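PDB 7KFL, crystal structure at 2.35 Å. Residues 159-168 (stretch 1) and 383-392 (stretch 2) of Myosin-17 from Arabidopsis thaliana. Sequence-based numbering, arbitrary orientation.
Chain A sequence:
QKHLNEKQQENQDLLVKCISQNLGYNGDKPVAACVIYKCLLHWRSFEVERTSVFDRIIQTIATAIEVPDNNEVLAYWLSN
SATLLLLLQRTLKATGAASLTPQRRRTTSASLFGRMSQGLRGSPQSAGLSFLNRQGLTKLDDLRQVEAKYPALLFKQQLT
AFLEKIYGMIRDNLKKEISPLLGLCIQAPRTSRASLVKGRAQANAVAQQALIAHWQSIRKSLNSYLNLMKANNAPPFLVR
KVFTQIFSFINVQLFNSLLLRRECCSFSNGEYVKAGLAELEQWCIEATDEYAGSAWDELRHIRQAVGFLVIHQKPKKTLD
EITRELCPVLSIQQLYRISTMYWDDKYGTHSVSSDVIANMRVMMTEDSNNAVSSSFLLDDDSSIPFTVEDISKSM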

ATOM      1  N   LEU A 159     -19.038  -5.810  -2.933  1.00 49.15           N
ATOM      2  CA  LEU A 159     -17.877  -6.614  -2.460  1.00 48.44           C
ATOM      3  C   LEU A 159     -16.570  -5.980  -2.954  1.00 48.15           C
ATOM      4  O   LEU A 159     -15.597  -5.956  -2.169  1.00 49.11           O
ATOM      5  N   THR A 160     -16.545  -5.502  -4.204  1.00 47.36           N
ATOM      6  CA  THR A 160     -15.420  -4.725  -4.794  1.00 47.07           C
ATOM      7  C   THR A 160     -15.107  -3.537  -3.875  1.00 46.37           C
ATOM      8  O   THR A 160     -13.932  -3.379  -3.498  1.00 45.22           O
ATOM      9  N   ALA A 161     -16.128  -2.753  -3.518  1.00 46.81           N
ATOM     10  CA  ALA A 161     -16.010  -1.550  -2.659  1.00 47.81           C
ATOM     11  C   ALA A 161     -15.410  -1.932  -1.300  1.00 48.40           C
ATOM     12  O   ALA A 161     -14.621  -1.138  -0.764  1.00 49.49           O
ATOM     13  N   PHE A 162     -15.754  -3.107  -0.765  1.00 49.66           N
ATOM     14  CA  PHE A 162     -15.276  -3.579   0.563  1.00 50.50           C
ATOM     15  C   PHE A 162     -13.822  -4.062   0.465  1.00 49.89           C
ATOM     16  O   PHE A 162     -13.071  -3.840   1.431  1.00 49.48           O
ATOM     17  N   LEU A 163     -13.425  -4.681  -0.652  1.00 49.55           N
ATOM     18  CA  LEU A 163     -12.009  -5.057  -0.911  1.00 49.46           C
ATOM     19  C   LEU A 163     -11.141  -3.793  -0.892  1.00 49.95           C
ATOM     20  O   LEU A 163     -10.072  -3.816  -0.251  1.00 50.88           O
ATOM     21  N   GLU A 164     -11.589  -2.737  -1.573  1.00 50.57           N
ATOM     22  CA  GLU A 164     -10.884  -1.431  -1.663  1.00 50.66           C
ATOM     23  C   GLU A 164     -10.804  -0.802  -0.267  1.00 50.27           C
ATOM     24  O   GLU A 164      -9.726  -0.295   0.081  1.00 51.78           O
ATOM     25  N   LYS A 165     -11.894  -0.857   0.505  1.00 49.93           N
ATOM     26  CA  LYS A 165     -11.967  -0.324   1.893  1.00 50.29           C
ATOM     27  C   LYS A 165     -10.992  -1.087   2.798  1.00 50.10           C
ATOM     28  O   LYS A 165     -10.239  -0.433   3.548  1.00 51.08           O
ATOM     29  N   ILE A 166     -11.025  -2.421   2.739  1.00 49.33           N
ATOM     30  CA  ILE A 166     -10.163  -3.319   3.562  1.00 49.17           C
ATOM     31  C   ILE A 166      -8.696  -3.049   3.201  1.00 49.14           C
ATOM     32  O   ILE A 166      -7.916  -2.734   4.119  1.00 49.14           O
ATOM     33  N   TYR A 167      -8.343  -3.137   1.913  1.00 49.01           N
ATOM     34  CA  TYR A 167      -6.995  -2.797   1.382  1.00 48.63           C
ATOM     35  C   TYR A 167      -6.544  -1.447   1.953  1.00 49.04           C
ATOM     36  O   TYR A 167      -5.407  -1.350   2.449  1.00 49.67           O
ATOM     37  N   GLY A 168      -7.416  -0.439   1.858  1.00 49.23           N
ATOM     38  CA  GLY A 168      -7.166   0.933   2.335  1.00 49.36           C
ATOM     39  C   GLY A 168      -6.871   0.978   3.825  1.00 49.64           C
ATOM     40  O   GLY A 168      -5.982   1.751   4.214  1.00 50.17           O
ATOM     41  N   SER A 383      -4.484   6.485  -3.562  1.00 51.17           N
ATOM     42  CA  SER A 383      -5.439   5.938  -4.561  1.00 51.18           C
ATOM     43  C   SER A 383      -5.559   4.419  -4.388  1.00 50.74           C
ATOM     44  O   SER A 383      -4.683   3.832  -3.735  1.00 51.18           O
ATOM     45  N   ILE A 384      -6.614   3.819  -4.948  1.00 50.79           N
ATOM     46  CA  ILE A 384      -6.739   2.344  -5.147  1.00 50.48           C
ATOM     47  C   ILE A 384      -5.977   2.006  -6.427  1.00 51.03           C
ATOM     48  O   ILE A 384      -6.380   2.417  -7.513  1.00 50.46           O
ATOM     49  N   PRO A 385      -4.828   1.296  -6.341  1.00 51.63           N
ATOM     50  CA  PRO A 385      -3.970   1.075  -7.505  1.00 52.97           C
ATOM     51  C   PRO A 385      -4.260  -0.205  -8.305  1.00 53.91           C
ATOM     52  O   PRO A 385      -3.365  -0.669  -8.990  1.00 53.57           O
ATOM     53  N   PHE A 386      -5.488  -0.732  -8.226  1.00 55.71           N
ATOM     54  CA  PHE A 386      -5.892  -2.013  -8.867  1.00 57.39           C
ATOM     55  C   PHE A 386      -7.384  -2.009  -9.206  1.00 59.45           C
ATOM     56  O   PHE A 386      -8.170  -1.341  -8.503  1.00 59.54           O
ATOM     57  N   THR A 387      -7.746  -2.763 -10.248  1.00 62.58           N
ATOM     58  CA  THR A 387      -9.138  -3.119 -10.628  1.00 65.16           C
ATOM     59  C   THR A 387      -9.323  -4.628 -10.426  1.00 67.87           C
ATOM     60  O   THR A 387      -8.302  -5.343 -10.369  1.00 68.04           O
ATOM     61  N   VAL A 388     -10.573  -5.092 -10.320  1.00 71.72           N
ATOM     62  CA  VAL A 388     -10.923  -6.525 -10.077  1.00 74.17           C
ATOM     63  C   VAL A 388     -10.378  -7.372 -11.236  1.00 76.85           C
ATOM     64  O   VAL A 388     -10.020  -8.540 -10.988  1.00 77.08           O
ATOM     65  N   GLU A 389     -10.312  -6.801 -12.445  1.00 80.54           N
ATOM     66  CA  GLU A 389      -9.769  -7.456 -13.666  1.00 83.02           C
ATOM     67  C   GLU A 389      -8.257  -7.676 -13.509  1.00 83.91           C
ATOM     68  O   GLU A 389      -7.787  -8.758 -13.905  1.00 84.79           O
ATOM     69  N   ASP A 390      -7.528  -6.693 -12.963  1.00 84.36           N
ATOM     70  CA  ASP A 390      -6.067  -6.783 -12.686  1.00 85.02           C
ATOM     71  C   ASP A 390      -5.807  -7.916 -11.688  1.00 85.76           C
ATOM     72  O   ASP A 390      -4.905  -8.736 -11.949  1.00 86.68           O
ATOM     73  N   ILE A 391      -6.561  -7.936 -10.583  1.00 86.52           N
ATOM     74  CA  ILE A 391      -6.460  -8.969  -9.507  1.00 87.62           C
ATOM     75  C   ILE A 391      -6.621 -10.355 -10.144  1.00 89.48           C
ATOM     76  O   ILE A 391      -5.787 -11.231  -9.859  1.00 91.10           O
ATOM     77  N   SER A 392      -7.652 -10.531 -10.976  1.00 90.76           N
ATOM     78  CA  SER A 392      -7.994 -11.801 -11.671  1.00 92.38           C
ATOM     79  C   SER A 392      -6.938 -12.139 -12.733  1.00 94.56           C
ATOM     80  O   SER A 392      -6.633 -13.338 -12.884  1.00 95.09           O
TER

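No hydrogen bond joins these two segments of Myosin-17, although a threonine, a glutamate and a tyrosine all lie at their interface; the contact rests on shape and apolar packing. It illustrates how a helix can hold a distant segment that passes from loop into helix, here more than 200 residues away in sequence, by presenting side chains at successive turns.

The two residues with the most area covered, Tyr-167 and Phe-386, form an aromatic pair. Phe-386 (chi1 p) and Tyr-167 (chi1 t) both direct their CA-to-CB bonds toward the opposing stretch, and the edge of the phenylalanine ring meets the face of the tyrosine ring, with planes at 73° and centroids 5.0 Å apart. The closest approach, Phe-386 CE2 to Tyr-167 CD2, is 3.6 Å. Pro-385 adds to this cluster: its CD lies 3.8 Å from Tyr-167 CE1, and its CG lies 3.3 Å from Tyr-167 OH. That hydroxyl is hydrogen-bonded elsewhere in the structure, so its apolar neighbour here leaves no polar need unmet.

One turn back along the helix, Leu-163, in the t, p rotamer, also points toward stretch 2. Leu-163 CD2 packs 4.1 Å from Phe-386 CE1 and 3.4 Å from CD1 of Ile-391 (m, t), linking the aromatic pair to the helix that follows. The CA-to-CB bond of Glu-164 (m, t) runs sideways, and its aliphatic portion contributes: Glu-164 CG is 3.7 Å from CG1 of Ile-384, which adopts the m, p rotamer and points toward the helix. About one further turn back, Thr-160 OG1 (chi1 m) sits 3.3 Å from CG2 of Val-388 (chi1 t); the Thr-160 hydroxyl is likewise hydrogen-bonded elsewhere in the structure.

At the start of the stretch 2 helix, Thr-387 occupies the N-cap, its CA-to-CB bond pointing away from stretch 1, while Thr-387 N makes a weak 3.4 Å hydrogen bond to Asp-390 OD2.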

ATOM      1  CB  LEU A 159     -18.008  -8.063  -2.942  1.00 48.10           C
ATOM      2  CG  LEU A 159     -16.956  -9.033  -2.403  1.00 47.52           C
ATOM      3  CD1 LEU A 159     -16.975  -9.081  -0.882  1.00 47.45           C
ATOM      4  CD2 LEU A 159     -17.160 -10.427  -2.976  1.00 47.72           C
ATOM      5  CB  THR A 160     -15.741  -4.283  -6.230  1.00 47.74           C
ATOM      6  OG1 THR A 160     -15.801  -5.454  -7.045  1.00 48.58           O
ATOM      7  CG2 THR A 160     -14.724  -3.325  -6.812  1.00 47.79           C
ATOM      8  CB  ALA A 161     -17.353  -0.877  -2.503  1.00 47.80           C
ATOM      9  CB  PHE A 162     -16.230  -4.618   1.154  1.00 51.45           C
ATOM     10  CG  PHE A 162     -17.178  -4.019   2.160  1.00 53.02           C
ATOM     11  CD1 PHE A 162     -18.371  -3.438   1.759  1.00 54.45           C
ATOM     12  CD2 PHE A 162     -16.845  -3.978   3.505  1.00 54.02           C
ATOM     13  CE1 PHE A 162     -19.228  -2.862   2.685  1.00 54.99           C
ATOM     14  CE2 PHE A 162     -17.704  -3.405   4.430  1.00 54.75           C
ATOM     15  CZ  PHE A 162     -18.893  -2.845   4.019  1.00 55.07           C
ATOM     16  CB  LEU A 163     -11.893  -5.779  -2.257  1.00 49.51           C
ATOM     17  CG  LEU A 163     -10.469  -6.119  -2.698  1.00 49.74           C
ATOM     18  CD1 LEU A 163      -9.769  -6.986  -1.665  1.00 49.93           C
ATOM     19  CD2 LEU A 163     -10.462  -6.809  -4.052  1.00 50.03           C
ATOM     20  CB  GLU A 164     -11.589  -0.524  -2.671  1.00 51.96           C
ATOM     21  CG  GLU A 164     -11.383  -0.972  -4.110  1.00 52.99           C
ATOM     22  CD  GLU A 164     -12.290  -0.324  -5.141  1.00 53.98           C
ATOM     23  OE1 GLU A 164     -13.056   0.589  -4.771  1.00 54.86           O
ATOM     24  OE2 GLU A 164     -12.230  -0.742  -6.315  1.00 54.91           O
ATOM     25  CB  LYS A 165     -13.393  -0.435   2.440  1.00 51.14           C
ATOM     26  CG  LYS A 165     -13.562  -0.030   3.897  1.00 51.54           C
ATOM     27  CD  LYS A 165     -15.009   0.148   4.298  1.00 52.85           C
ATOM     28  CE  LYS A 165     -15.201   0.276   5.795  1.00 53.70           C
ATOM     29  NZ  LYS A 165     -14.643   1.546   6.314  1.00 54.01           N
ATOM     30  CB  ILE A 166     -10.580  -4.795   3.385  1.00 48.39           C
ATOM     31  CG1 ILE A 166     -11.909  -5.077   4.093  1.00 48.38           C
ATOM     32  CG2 ILE A 166      -9.485  -5.742   3.859  1.00 48.15           C
ATOM     33  CD1 ILE A 166     -12.622  -6.319   3.604  1.00 48.62           C
ATOM     34  CB  TYR A 167      -6.997  -2.731  -0.147  1.00 48.17           C
ATOM     35  CG  TYR A 167      -5.743  -2.139  -0.737  1.00 47.96           C
ATOM     36  CD1 TYR A 167      -5.608  -0.771  -0.916  1.00 47.68           C
ATOM     37  CD2 TYR A 167      -4.680  -2.946  -1.108  1.00 48.41           C
ATOM     38  CE1 TYR A 167      -4.456  -0.222  -1.454  1.00 47.74           C
ATOM     39  CE2 TYR A 167      -3.522  -2.413  -1.653  1.00 48.35           C
ATOM     40  CZ  TYR A 167      -3.407  -1.045  -1.824  1.00 47.83           C
ATOM     41  OH  TYR A 167      -2.262  -0.524  -2.351  1.00 47.82           O
ATOM     42  CB  SER A 383      -5.005   6.285  -5.963  1.00 51.43           C
ATOM     43  OG  SER A 383      -3.949   5.433  -6.390  1.00 50.82           O
ATOM     44  CB  ILE A 384      -8.221   1.903  -5.182  1.00 50.19           C
ATOM     45  CG1 ILE A 384      -8.776   1.645  -3.776  1.00 49.88           C
ATOM     46  CG2 ILE A 384      -8.419   0.679  -6.068  1.00 50.28           C
ATOM     47  CD1 ILE A 384      -8.577   2.778  -2.794  1.00 49.84           C
ATOM     48  CB  PRO A 385      -2.599   0.990  -6.822  1.00 52.43           C
ATOM     49  CG  PRO A 385      -2.890   0.228  -5.548  1.00 51.91           C
ATOM     50  CD  PRO A 385      -4.260   0.711  -5.115  1.00 51.44           C
ATOM     51  CB  PHE A 386      -5.582  -3.196  -7.945  1.00 57.05           C
ATOM     52  CG  PHE A 386      -6.294  -3.160  -6.617  1.00 55.95           C
ATOM     53  CD1 PHE A 386      -7.572  -3.680  -6.479  1.00 55.55           C
ATOM     54  CD2 PHE A 386      -5.690  -2.597  -5.504  1.00 55.54           C
ATOM     55  CE1 PHE A 386      -8.226  -3.639  -5.256  1.00 55.24           C
ATOM     56  CE2 PHE A 386      -6.342  -2.559  -4.283  1.00 54.84           C
ATOM     57  CZ  PHE A 386      -7.610  -3.079  -4.161  1.00 54.96           C
ATOM     58  CB  THR A 387      -9.440  -2.684 -12.067  1.00 65.65           C
ATOM     59  OG1 THR A 387      -8.489  -3.305 -12.932  1.00 66.18           O
ATOM     60  CG2 THR A 387      -9.388  -1.182 -12.247  1.00 65.57           C
ATOM     61  CB  VAL A 388     -12.442  -6.715  -9.886  1.00 75.41           C
ATOM     62  CG1 VAL A 388     -12.838  -8.184  -9.807  1.00 76.00           C
ATOM     63  CG2 VAL A 388     -12.954  -5.971  -8.661  1.00 75.32           C
ATOM     64  CB  GLU A 389     -10.094  -6.617 -14.905  1.00 85.32           C
ATOM     65  CG  GLU A 389      -9.685  -7.265 -16.219  1.00 87.81           C
ATOM     66  CD  GLU A 389     -10.398  -8.560 -16.573  1.00 90.10           C
ATOM     67  OE1 GLU A 389     -11.460  -8.838 -15.981  1.00 90.73           O
ATOM     68  OE2 GLU A 389      -9.888  -9.288 -17.450  1.00 92.77           O
ATOM     69  CB  ASP A 390      -5.495  -5.479 -12.122  1.00 84.80           C
ATOM     70  CG  ASP A 390      -5.407  -4.339 -13.121  1.00 85.24           C
ATOM     71  OD1 ASP A 390      -5.408  -4.619 -14.338  1.00 86.36           O
ATOM     72  OD2 ASP A 390      -5.332  -3.178 -12.671  1.00 84.87           O
ATOM     73  CB  ILE A 391      -7.498  -8.722  -8.390  1.00 86.90           C
ATOM     74  CG1 ILE A 391      -7.203  -7.428  -7.625  1.00 85.76           C
ATOM     75  CG2 ILE A 391      -7.586  -9.925  -7.458  1.00 87.14           C
ATOM     76  CD1 ILE A 391      -8.134  -7.165  -6.464  1.00 85.07           C
ATOM     77  CB  SER A 392      -9.374 -11.733 -12.278  1.00 92.18           C
ATOM     78  OG  SER A 392      -9.410 -10.829 -13.371  1.00 92.56           O
TER